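Local coordinates for Hut operon positive regulatory protein (Bacillus subtilis, PDB 4H4L) that binds cis-acting sequences on hut mRNA in the presence of histidine, preventing transcription termination and so switching on the operon for histidine utilisation, at the histidine site. Coordinates in Å, arbitrary orientation; residue numbers count along the deposited sequence, not the author numbering. Chains: chain A/B, Hut operon positive regulatory protein.

The histidine site. Residues chain A 88, 97-98, 129-131, 136, 138; chain B 69, 73, 76-77. With HIS (histidine), chain C; ZN (zinc ion), chain D.
The effector pocket for L-histidine, with its zinc ion, lies between two subunits of the HutP homohexamer: helix 70-87 of chain B closes over the loops and the strand ends 128-130 and 137-147 of chain A. Almost the whole surface of the amino acid is buried. Its imidazole points at the metal and binds ZN through HIS NE2 at 2.0 Å. A:His138, B:His73 and B:His77 also coordinate through NE2, each at 2.2 Å from ZN. The observed ligands form no regular tetrahedron, and further ligands may not have been seen: A:His138 and B:His77 stand nearly opposite each other across ZN (169°). B:His73 and B:His77, one helical turn apart, reach the ion with different first torsions, CG anti to the backbone N in B:His73 (chi1 -171°) but anti to the carbonyl carbon in B:His77. The other imidazole nitrogen, HIS ND1, meets A:Arg98 NH1 in the plane of the guanidinium, a weak hydrogen bond of 3.4 Å. At the carboxylate end the B:Tyr69 hydroxyl OH donates to HIS OXT at 2.6 Å, the oxygen lying at the ring edge. B:His73 CB sits over the centre of one face of that phenol and the backbone carbonyl carbon of A:Leu136 over the rim of the other, which should help fix its tilt. The ligand's amino group N is hydrogen-bonded to the backbone carbonyl A:Leu97 O at 2.7 Å. B:Tyr76, with CG anti to its backbone N (chi1 -175°), lays its ring flat against the ligand, HIS CA sitting over the centre of one face, 3.2 Å from the centroid, while A:Arg98 CB packs against the ligand's CB. An alanine in place of B:Tyr76 would remove this face and would probably loosen the hold on the ligand's alpha carbon. Tying two subunits together, the site is likely to couple effector binding to the activation of HutP for RNA binding.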
# COMPACT_ATOMS: atom_id res chain seq x y z
N ARG A 88 4.58 -7.95 -3.96
CA ARG A 88 4.87 -6.68 -4.66
C ARG A 88 3.71 -5.64 -4.73
O ARG A 88 3.30 -5.23 -5.81
CB ARG A 88 5.47 -6.95 -6.06
CG ARG A 88 6.97 -7.29 -5.96
CD ARG A 88 7.43 -8.40 -6.88
NE ARG A 88 6.56 -9.57 -6.75
CZ ARG A 88 5.67 -9.94 -7.67
NH1 ARG A 88 5.57 -9.23 -8.78
NH2 ARG A 88 4.89 -11.01 -7.47
N LEU A 97 -6.19 -13.55 -8.38
CA LEU A 97 -6.10 -14.55 -9.41
C LEU A 97 -4.65 -14.86 -9.72
O LEU A 97 -4.24 -14.98 -10.87
CB LEU A 97 -6.84 -14.13 -10.69
CG LEU A 97 -7.11 -15.16 -11.82
CD1 LEU A 97 -8.13 -16.22 -11.45
CD2 LEU A 97 -7.65 -14.45 -13.03
N ARG A 98 -3.86 -14.98 -8.66
CA ARG A 98 -2.54 -15.55 -8.79
C ARG A 98 -2.29 -16.52 -7.65
O ARG A 98 -3.06 -16.56 -6.63
CB ARG A 98 -1.46 -14.48 -8.82
CG ARG A 98 -1.35 -13.71 -7.55
CD ARG A 98 -0.55 -12.47 -7.80
NE ARG A 98 -0.57 -11.57 -6.67
CZ ARG A 98 0.18 -10.48 -6.58
NH1 ARG A 98 1.03 -10.17 -7.56
NH2 ARG A 98 0.10 -9.69 -5.51
N ILE A 129 5.16 -17.61 -8.97
CA ILE A 129 3.91 -16.94 -8.85
C ILE A 129 3.38 -16.89 -10.28
O ILE A 129 4.16 -16.75 -11.24
CB ILE A 129 4.10 -15.52 -8.26
CG1 ILE A 129 2.75 -14.91 -7.86
CG2 ILE A 129 4.94 -14.64 -9.20
CD1 ILE A 129 2.86 -13.86 -6.79
N GLY A 130 2.06 -17.04 -10.44
CA GLY A 130 1.47 -17.13 -11.78
C GLY A 130 -0.02 -17.39 -11.68
O GLY A 130 -0.58 -17.42 -10.57
N ALA A 131 -0.64 -17.59 -12.84
CA ALA A 131 -2.08 -17.72 -12.94
C ALA A 131 -2.52 -19.04 -12.36
O ALA A 131 -1.71 -19.98 -12.33
CB ALA A 131 -2.51 -17.62 -14.39
N LEU A 136 1.93 -21.23 -16.50
CA LEU A 136 1.98 -19.79 -16.85
C LEU A 136 2.44 -18.97 -15.65
O LEU A 136 1.61 -18.44 -14.89
CB LEU A 136 0.62 -19.29 -17.33
CG LEU A 136 -0.02 -19.86 -18.59
CD1 LEU A 136 1.03 -20.32 -19.61
CD2 LEU A 136 -0.94 -21.02 -18.23
N HIS A 138 6.13 -17.01 -13.43
CA HIS A 138 7.47 -16.49 -13.35
C HIS A 138 7.92 -16.60 -11.93
O HIS A 138 7.17 -17.03 -11.07
CB HIS A 138 7.63 -15.08 -13.97
CG HIS A 138 6.94 -13.94 -13.21
ND1 HIS A 138 7.27 -13.58 -11.95
CD2 HIS A 138 5.96 -13.04 -13.63
CE1 HIS A 138 6.52 -12.53 -11.58
NE2 HIS A 138 5.73 -12.20 -12.62
N TYR B 69 3.02 -17.23 -22.25
CA TYR B 69 2.88 -16.41 -21.04
C TYR B 69 3.08 -14.92 -21.33
O TYR B 69 2.36 -14.04 -20.79
CB TYR B 69 3.88 -16.92 -19.97
CG TYR B 69 3.75 -16.28 -18.61
CD1 TYR B 69 2.50 -16.07 -18.04
CD2 TYR B 69 4.87 -15.95 -17.86
CE1 TYR B 69 2.37 -15.49 -16.79
CE2 TYR B 69 4.76 -15.37 -16.60
CZ TYR B 69 3.50 -15.14 -16.08
OH TYR B 69 3.35 -14.57 -14.85
N HIS B 73 0.95 -12.17 -19.42
CA HIS B 73 1.64 -11.43 -18.35
C HIS B 73 1.43 -9.94 -18.47
O HIS B 73 1.22 -9.24 -17.48
CB HIS B 73 3.13 -11.76 -18.40
CG HIS B 73 3.92 -11.23 -17.23
ND1 HIS B 73 4.67 -10.12 -17.31
CD2 HIS B 73 4.09 -11.73 -15.95
CE1 HIS B 73 5.28 -9.91 -16.12
NE2 HIS B 73 4.91 -10.88 -15.28
N TYR B 76 -2.08 -9.21 -17.63
CA TYR B 76 -2.24 -9.30 -16.18
C TYR B 76 -1.93 -7.99 -15.53
O TYR B 76 -2.80 -7.42 -14.83
CB TYR B 76 -1.37 -10.36 -15.53
CG TYR B 76 -1.67 -10.49 -14.07
CD1 TYR B 76 -0.74 -10.09 -13.12
CD2 TYR B 76 -2.89 -11.00 -13.64
CE1 TYR B 76 -1.01 -10.19 -11.78
CE2 TYR B 76 -3.17 -11.10 -12.30
CZ TYR B 76 -2.22 -10.69 -11.38
OH TYR B 76 -2.49 -10.78 -10.05
N HIS B 77 -0.69 -7.52 -15.76
CA HIS B 77 -0.24 -6.32 -15.07
C HIS B 77 -0.99 -5.07 -15.42
O HIS B 77 -1.18 -4.22 -14.57
CB HIS B 77 1.25 -6.15 -15.20
CG HIS B 77 2.02 -7.19 -14.45
ND1 HIS B 77 2.47 -6.99 -13.20
CD2 HIS B 77 2.35 -8.51 -14.78
CE1 HIS B 77 3.11 -8.09 -12.77
NE2 HIS B 77 3.04 -9.03 -13.73
N HIS C . -2.00 -14.04 -12.14
CA HIS C . -0.67 -13.51 -12.54
C HIS C . -0.26 -14.27 -13.72
O HIS C . -1.14 -14.53 -14.52
CB HIS C . 0.36 -13.69 -11.43
CG HIS C . 1.53 -12.71 -11.47
ND1 HIS C . 1.88 -11.94 -10.39
CD2 HIS C . 2.41 -12.38 -12.46
CE1 HIS C . 2.93 -11.19 -10.70
NE2 HIS C . 3.26 -11.48 -11.95
OXT HIS C . 0.91 -14.62 -13.87
ZN ZN D . 4.55 -10.48 -13.18